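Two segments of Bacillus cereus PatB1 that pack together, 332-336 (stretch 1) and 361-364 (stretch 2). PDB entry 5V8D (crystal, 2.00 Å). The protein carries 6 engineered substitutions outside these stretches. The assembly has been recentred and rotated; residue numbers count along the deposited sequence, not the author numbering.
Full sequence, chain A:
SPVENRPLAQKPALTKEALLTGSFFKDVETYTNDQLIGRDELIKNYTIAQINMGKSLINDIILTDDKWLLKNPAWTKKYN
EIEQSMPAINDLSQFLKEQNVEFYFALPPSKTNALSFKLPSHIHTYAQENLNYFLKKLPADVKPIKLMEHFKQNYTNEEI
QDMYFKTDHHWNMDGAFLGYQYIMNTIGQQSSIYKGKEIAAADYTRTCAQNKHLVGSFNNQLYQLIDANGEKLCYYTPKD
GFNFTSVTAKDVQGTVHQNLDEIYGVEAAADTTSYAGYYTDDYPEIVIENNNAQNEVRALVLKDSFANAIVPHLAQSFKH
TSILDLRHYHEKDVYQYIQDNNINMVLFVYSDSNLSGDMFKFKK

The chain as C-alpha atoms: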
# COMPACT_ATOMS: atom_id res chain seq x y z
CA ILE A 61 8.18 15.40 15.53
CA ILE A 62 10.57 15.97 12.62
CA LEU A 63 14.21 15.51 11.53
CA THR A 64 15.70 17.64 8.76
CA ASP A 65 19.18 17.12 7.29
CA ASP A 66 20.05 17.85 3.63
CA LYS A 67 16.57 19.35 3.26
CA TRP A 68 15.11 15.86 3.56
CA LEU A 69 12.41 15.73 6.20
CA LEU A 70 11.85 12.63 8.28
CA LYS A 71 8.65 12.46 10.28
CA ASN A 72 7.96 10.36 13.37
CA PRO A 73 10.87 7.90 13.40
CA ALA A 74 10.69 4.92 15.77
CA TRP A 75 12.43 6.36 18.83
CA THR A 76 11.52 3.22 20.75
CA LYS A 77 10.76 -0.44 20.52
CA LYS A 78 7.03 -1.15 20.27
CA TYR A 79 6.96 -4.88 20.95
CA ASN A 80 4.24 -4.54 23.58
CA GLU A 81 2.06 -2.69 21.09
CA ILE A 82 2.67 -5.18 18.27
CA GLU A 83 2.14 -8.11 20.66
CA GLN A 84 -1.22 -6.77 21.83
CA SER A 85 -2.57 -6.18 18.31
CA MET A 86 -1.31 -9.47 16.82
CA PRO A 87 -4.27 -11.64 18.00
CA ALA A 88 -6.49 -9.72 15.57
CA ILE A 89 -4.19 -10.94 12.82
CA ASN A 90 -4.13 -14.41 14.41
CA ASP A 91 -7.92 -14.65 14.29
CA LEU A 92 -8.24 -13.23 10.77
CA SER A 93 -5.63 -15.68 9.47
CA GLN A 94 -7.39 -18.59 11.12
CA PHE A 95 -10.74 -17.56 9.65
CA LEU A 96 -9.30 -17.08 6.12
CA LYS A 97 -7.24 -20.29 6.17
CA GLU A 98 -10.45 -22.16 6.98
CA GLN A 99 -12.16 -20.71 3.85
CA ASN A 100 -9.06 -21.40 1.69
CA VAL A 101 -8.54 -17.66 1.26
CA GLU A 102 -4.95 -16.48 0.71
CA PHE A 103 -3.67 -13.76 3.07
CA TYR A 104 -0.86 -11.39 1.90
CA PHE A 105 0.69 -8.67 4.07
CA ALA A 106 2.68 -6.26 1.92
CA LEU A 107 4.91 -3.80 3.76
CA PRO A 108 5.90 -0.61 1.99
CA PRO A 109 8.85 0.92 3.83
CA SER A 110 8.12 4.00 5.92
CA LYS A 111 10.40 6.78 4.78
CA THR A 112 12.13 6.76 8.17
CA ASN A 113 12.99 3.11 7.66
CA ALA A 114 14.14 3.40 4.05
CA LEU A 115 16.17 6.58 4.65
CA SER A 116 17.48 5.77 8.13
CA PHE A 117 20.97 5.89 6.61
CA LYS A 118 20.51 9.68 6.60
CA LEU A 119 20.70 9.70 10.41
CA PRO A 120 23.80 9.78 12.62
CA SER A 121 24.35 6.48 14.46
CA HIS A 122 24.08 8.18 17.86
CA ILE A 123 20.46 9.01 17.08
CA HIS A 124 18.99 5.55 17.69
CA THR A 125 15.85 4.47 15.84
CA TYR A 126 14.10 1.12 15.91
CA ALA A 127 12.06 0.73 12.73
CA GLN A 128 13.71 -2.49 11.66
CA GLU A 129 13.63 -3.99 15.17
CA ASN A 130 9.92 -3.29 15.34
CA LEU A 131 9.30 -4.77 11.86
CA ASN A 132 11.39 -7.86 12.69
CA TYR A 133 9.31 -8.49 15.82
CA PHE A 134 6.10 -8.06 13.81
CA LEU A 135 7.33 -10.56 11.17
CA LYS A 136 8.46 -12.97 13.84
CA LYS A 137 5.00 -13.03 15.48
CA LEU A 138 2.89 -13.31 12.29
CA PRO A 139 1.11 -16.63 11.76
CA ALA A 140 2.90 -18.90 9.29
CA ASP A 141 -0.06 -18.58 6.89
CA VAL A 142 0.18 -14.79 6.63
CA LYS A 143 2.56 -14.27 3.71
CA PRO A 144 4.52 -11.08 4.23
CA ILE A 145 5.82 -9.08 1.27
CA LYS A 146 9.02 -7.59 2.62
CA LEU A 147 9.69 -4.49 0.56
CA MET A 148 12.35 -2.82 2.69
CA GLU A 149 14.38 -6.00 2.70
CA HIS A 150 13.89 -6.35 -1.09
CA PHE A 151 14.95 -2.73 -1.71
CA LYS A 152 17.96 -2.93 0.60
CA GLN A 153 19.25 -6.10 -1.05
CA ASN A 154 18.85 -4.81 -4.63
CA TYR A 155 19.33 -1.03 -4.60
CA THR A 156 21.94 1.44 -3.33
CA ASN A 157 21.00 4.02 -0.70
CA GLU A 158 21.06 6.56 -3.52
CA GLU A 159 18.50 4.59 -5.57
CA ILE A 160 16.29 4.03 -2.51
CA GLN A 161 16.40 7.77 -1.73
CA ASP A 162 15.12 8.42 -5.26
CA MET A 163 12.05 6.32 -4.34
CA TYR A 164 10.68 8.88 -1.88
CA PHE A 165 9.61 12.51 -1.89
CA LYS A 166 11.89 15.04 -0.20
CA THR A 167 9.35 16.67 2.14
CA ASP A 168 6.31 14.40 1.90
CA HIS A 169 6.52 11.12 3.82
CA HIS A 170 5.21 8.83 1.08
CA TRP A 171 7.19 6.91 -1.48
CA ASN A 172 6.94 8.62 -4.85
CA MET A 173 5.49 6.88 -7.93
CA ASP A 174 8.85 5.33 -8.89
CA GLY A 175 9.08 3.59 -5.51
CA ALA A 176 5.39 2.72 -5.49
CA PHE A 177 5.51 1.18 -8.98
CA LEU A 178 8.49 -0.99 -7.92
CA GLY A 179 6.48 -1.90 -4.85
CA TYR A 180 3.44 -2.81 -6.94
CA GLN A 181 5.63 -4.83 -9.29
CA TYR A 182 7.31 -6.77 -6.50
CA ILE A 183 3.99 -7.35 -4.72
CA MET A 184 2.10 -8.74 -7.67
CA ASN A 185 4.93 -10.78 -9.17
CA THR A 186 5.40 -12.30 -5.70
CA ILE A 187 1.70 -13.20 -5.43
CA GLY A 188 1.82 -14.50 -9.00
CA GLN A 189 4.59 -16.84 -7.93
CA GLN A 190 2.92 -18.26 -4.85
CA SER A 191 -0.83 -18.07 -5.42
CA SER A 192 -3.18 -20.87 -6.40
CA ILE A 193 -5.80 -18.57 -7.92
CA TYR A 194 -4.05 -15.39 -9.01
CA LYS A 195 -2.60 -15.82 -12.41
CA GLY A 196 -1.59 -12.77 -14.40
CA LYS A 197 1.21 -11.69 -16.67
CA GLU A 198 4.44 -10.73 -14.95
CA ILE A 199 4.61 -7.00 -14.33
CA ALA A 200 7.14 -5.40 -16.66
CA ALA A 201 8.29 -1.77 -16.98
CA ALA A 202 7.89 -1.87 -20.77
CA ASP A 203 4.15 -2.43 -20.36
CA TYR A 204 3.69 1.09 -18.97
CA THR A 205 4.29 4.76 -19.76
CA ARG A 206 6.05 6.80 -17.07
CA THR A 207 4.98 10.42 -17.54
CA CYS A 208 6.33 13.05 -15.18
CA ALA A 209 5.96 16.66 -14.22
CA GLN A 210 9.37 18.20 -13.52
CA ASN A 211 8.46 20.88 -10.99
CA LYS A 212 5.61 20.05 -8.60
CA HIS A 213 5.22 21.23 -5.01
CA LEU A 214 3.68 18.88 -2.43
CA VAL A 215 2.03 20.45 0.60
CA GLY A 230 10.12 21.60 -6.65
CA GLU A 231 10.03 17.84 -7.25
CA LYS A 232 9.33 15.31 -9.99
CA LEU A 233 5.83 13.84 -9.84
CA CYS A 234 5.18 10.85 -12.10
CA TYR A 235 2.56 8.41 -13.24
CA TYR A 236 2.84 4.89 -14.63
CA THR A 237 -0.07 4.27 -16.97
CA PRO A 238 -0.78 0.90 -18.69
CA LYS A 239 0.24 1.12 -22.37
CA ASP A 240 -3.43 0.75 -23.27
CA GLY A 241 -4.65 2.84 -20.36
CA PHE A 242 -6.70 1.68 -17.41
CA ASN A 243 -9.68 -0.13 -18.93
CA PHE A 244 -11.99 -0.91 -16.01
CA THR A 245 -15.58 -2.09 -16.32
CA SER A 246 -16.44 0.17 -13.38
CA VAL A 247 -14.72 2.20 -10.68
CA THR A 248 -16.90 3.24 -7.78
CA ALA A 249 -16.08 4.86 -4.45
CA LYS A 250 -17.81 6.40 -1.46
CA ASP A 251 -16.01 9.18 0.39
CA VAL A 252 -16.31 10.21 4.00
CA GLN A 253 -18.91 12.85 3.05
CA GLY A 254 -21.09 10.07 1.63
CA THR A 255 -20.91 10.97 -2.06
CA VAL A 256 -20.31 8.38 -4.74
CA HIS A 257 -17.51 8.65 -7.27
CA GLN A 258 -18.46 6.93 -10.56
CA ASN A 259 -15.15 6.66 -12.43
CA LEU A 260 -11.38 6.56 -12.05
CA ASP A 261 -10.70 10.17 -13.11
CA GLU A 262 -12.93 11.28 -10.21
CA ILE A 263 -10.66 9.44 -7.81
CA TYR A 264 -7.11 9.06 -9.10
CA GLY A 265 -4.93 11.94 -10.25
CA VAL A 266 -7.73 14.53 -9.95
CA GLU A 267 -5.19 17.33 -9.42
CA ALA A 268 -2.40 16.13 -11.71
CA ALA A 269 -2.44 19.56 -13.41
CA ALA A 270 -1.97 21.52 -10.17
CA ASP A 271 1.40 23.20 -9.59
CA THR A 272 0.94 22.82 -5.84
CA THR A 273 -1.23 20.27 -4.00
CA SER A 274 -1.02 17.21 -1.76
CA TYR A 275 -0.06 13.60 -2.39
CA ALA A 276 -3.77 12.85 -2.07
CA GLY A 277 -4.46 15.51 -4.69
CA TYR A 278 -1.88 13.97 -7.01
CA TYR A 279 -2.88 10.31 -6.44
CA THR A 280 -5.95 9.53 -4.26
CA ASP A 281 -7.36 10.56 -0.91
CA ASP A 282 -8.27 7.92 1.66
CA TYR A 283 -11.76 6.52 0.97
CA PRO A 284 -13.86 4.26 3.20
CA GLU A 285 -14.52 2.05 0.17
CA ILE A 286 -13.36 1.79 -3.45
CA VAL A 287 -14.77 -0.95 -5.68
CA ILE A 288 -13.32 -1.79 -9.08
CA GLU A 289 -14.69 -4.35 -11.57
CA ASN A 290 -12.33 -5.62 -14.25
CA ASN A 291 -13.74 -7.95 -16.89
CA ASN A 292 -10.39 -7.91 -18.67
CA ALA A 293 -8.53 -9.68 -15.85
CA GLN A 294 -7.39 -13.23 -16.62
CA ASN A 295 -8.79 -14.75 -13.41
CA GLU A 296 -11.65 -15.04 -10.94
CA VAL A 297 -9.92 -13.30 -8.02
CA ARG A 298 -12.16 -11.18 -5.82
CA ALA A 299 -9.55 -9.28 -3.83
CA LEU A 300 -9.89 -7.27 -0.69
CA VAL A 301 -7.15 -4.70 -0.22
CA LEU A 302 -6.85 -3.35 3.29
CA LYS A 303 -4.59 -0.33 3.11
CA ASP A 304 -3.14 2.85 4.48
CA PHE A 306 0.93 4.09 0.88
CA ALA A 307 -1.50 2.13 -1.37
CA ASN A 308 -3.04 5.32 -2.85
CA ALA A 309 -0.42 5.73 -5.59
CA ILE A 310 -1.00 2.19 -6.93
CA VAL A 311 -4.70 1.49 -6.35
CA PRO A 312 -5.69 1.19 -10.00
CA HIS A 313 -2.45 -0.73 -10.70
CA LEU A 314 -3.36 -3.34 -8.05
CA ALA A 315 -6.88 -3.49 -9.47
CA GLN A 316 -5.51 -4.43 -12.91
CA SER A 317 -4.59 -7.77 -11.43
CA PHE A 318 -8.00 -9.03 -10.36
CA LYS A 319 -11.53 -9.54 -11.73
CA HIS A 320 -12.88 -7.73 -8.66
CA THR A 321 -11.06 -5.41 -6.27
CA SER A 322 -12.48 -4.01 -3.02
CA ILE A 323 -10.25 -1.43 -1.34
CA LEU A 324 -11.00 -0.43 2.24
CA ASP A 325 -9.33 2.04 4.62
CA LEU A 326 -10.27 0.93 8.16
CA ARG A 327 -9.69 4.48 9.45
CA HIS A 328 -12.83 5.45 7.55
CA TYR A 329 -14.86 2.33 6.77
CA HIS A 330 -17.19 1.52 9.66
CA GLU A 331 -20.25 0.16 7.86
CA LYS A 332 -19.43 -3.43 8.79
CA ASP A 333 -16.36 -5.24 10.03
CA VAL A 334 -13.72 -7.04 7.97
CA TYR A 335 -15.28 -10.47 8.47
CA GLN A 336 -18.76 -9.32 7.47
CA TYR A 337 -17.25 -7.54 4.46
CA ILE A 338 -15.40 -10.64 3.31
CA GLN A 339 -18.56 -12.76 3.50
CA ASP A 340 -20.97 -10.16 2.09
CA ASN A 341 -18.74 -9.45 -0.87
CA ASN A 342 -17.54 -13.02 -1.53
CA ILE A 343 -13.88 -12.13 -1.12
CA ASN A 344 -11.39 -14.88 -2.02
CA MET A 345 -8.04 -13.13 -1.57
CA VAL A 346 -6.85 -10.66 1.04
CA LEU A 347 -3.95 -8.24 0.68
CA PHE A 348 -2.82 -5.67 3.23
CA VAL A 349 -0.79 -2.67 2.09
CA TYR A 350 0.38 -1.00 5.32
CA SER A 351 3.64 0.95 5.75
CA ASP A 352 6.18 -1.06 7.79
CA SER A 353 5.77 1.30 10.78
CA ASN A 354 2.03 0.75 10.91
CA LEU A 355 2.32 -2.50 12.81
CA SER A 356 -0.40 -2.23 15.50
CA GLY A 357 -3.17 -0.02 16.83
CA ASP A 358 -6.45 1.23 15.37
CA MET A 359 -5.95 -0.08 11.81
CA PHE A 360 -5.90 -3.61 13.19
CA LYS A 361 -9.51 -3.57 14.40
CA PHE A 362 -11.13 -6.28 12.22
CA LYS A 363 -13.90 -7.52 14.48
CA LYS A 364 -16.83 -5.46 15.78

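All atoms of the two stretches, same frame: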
# COMPACT_ATOMS: atom_id res chain seq x y z
N LYS A 332 -19.39 -2.05 8.31
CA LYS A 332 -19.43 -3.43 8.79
C LYS A 332 -17.99 -3.83 9.07
O LYS A 332 -17.08 -3.12 8.66
CB LYS A 332 -20.06 -4.36 7.76
CG LYS A 332 -19.28 -4.45 6.47
CD LYS A 332 -20.08 -5.15 5.37
CE LYS A 332 -21.39 -4.41 5.09
NZ LYS A 332 -22.12 -4.99 3.91
N ASP A 333 -17.76 -4.94 9.76
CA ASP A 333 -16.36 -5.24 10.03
C ASP A 333 -15.75 -6.06 8.89
O ASP A 333 -16.40 -6.33 7.88
CB ASP A 333 -16.18 -5.92 11.41
CG ASP A 333 -16.83 -7.29 11.50
OD1 ASP A 333 -17.00 -8.00 10.47
OD2 ASP A 333 -17.16 -7.68 12.64
N VAL A 334 -14.49 -6.41 9.05
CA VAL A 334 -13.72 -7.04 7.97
C VAL A 334 -14.30 -8.41 7.62
O VAL A 334 -14.37 -8.79 6.44
CB VAL A 334 -12.22 -7.16 8.37
CG1 VAL A 334 -11.46 -8.13 7.45
CG2 VAL A 334 -11.57 -5.77 8.35
N TYR A 335 -14.72 -9.14 8.65
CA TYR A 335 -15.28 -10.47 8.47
C TYR A 335 -16.61 -10.40 7.72
O TYR A 335 -16.84 -11.17 6.79
CB TYR A 335 -15.47 -11.16 9.82
CG TYR A 335 -14.19 -11.48 10.57
CD1 TYR A 335 -13.60 -10.52 11.39
CD2 TYR A 335 -13.60 -12.73 10.49
CE1 TYR A 335 -12.44 -10.80 12.11
CE2 TYR A 335 -12.42 -13.03 11.20
CZ TYR A 335 -11.85 -12.06 12.01
OH TYR A 335 -10.69 -12.34 12.73
N GLN A 336 -17.48 -9.49 8.14
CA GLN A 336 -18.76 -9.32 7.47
C GLN A 336 -18.52 -8.90 6.02
O GLN A 336 -19.20 -9.39 5.11
CB GLN A 336 -19.63 -8.29 8.19
CG GLN A 336 -21.05 -8.21 7.65
CD GLN A 336 -21.90 -9.42 8.02
OE1 GLN A 336 -22.02 -9.78 9.19
NE2 GLN A 336 -22.51 -10.06 7.01
N LYS A 361 -8.19 -3.20 13.91
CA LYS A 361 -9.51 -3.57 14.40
C LYS A 361 -10.36 -4.21 13.28
O LYS A 361 -10.88 -3.51 12.42
CB LYS A 361 -10.23 -2.35 14.99
N PHE A 362 -10.50 -5.54 13.31
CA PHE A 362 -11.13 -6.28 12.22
C PHE A 362 -12.51 -6.81 12.59
O PHE A 362 -13.32 -7.16 11.72
CB PHE A 362 -10.26 -7.47 11.80
CG PHE A 362 -8.86 -7.09 11.43
CD1 PHE A 362 -8.59 -5.89 10.81
CD2 PHE A 362 -7.80 -7.96 11.69
CE1 PHE A 362 -7.30 -5.53 10.46
CE2 PHE A 362 -6.50 -7.61 11.35
CZ PHE A 362 -6.25 -6.38 10.73
N LYS A 363 -12.75 -6.86 13.89
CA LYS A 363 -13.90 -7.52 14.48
C LYS A 363 -14.69 -6.54 15.33
O LYS A 363 -14.14 -5.97 16.27
CB LYS A 363 -13.45 -8.72 15.33
CG LYS A 363 -14.58 -9.39 16.09
CD LYS A 363 -15.25 -10.44 15.24
CE LYS A 363 -16.69 -10.65 15.67
NZ LYS A 363 -17.57 -9.65 15.00
N LYS A 364 -15.96 -6.33 14.99
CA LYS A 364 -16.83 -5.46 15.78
C LYS A 364 -16.85 -5.90 17.24
O LYS A 364 -16.67 -7.08 17.54
CB LYS A 364 -18.25 -5.46 15.22
OXT LYS A 364 -17.03 -5.09 18.16

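One aspartate does two jobs here: Asp333 caps the start of a helix with one carboxylate oxygen and holds the last two residues of the chain with the other. It sits at the N-cap position, where Asp333 OD1 accepts a hydrogen bond from Gln336 N at 2.8 Å, with a nearly straight N-H...O angle of 173°. That bond satisfies an amide of the first turn, for which no earlier carbonyl of the helix is available. OD2 is left free for the second stretch. Asp333 OD2 accepts from Lys364 N at 3.0 Å, again almost linear at 177°, and from Lys363 NZ at 3.1 Å, the latter hydrogen bond forming part of a salt bridge. Asp333 adopts the p rotamer (chi1 65°), and its CB points toward the tail. Aspartate suits the place because its short side chain can fold back to the helix start while its second oxygen still reaches across the contact.

The helix start also donates directly: Val334 N bonds to Phe362 O at 3.0 Å, with a more bent angle of 144°. The first helical amide is thus paired by a carbonyl distant in sequence, and the two backbones come close, with Val334 CA 5.0 Å from Phe362 CA. The same carbonyl has other close neighbours: Asp333 CB lies 3.1 Å from Phe362 O, and Tyr335 CD1 approaches Phe362 O to 3.4 Å, placing the oxygen at the edge of the tyrosine ring, near its plane.

Apolar packing adjoins the backbone hydrogen bond. Val334 and Phe362 are both buried, and Val334 CG2, on a compact branched side chain, meets Phe362 CD1 at 3.9 Å. The Phe362 CA-to-CB bond points sideways, and the end of the side chain leads away from the first stretch; the helix meets the carbonyl, CB and CD1 of Phe362. Tyr335, in the m rotamer, sets Tyr335 CE1 4.0 Å from Phe362 CB and 4.0 Å from Lys363 CB; a flat aromatic side chain suits a place where it meets Phe362 O as well as both CB atoms.

Lys363 is exposed, yet its long side chain, with chi2 and chi4 near +90°, brings the ammonium to Asp333. Lys364 needs only its backbone amide for its hydrogen bond, and its side chain is not modelled beyond CB. The whole contact buries just 283 Å², both sides summed. Its rule is economical: let one capping carboxylate serve both its own helix and two tail residues, pair a free helix amide with a tail carbonyl, and pack small apolar contacts beside it.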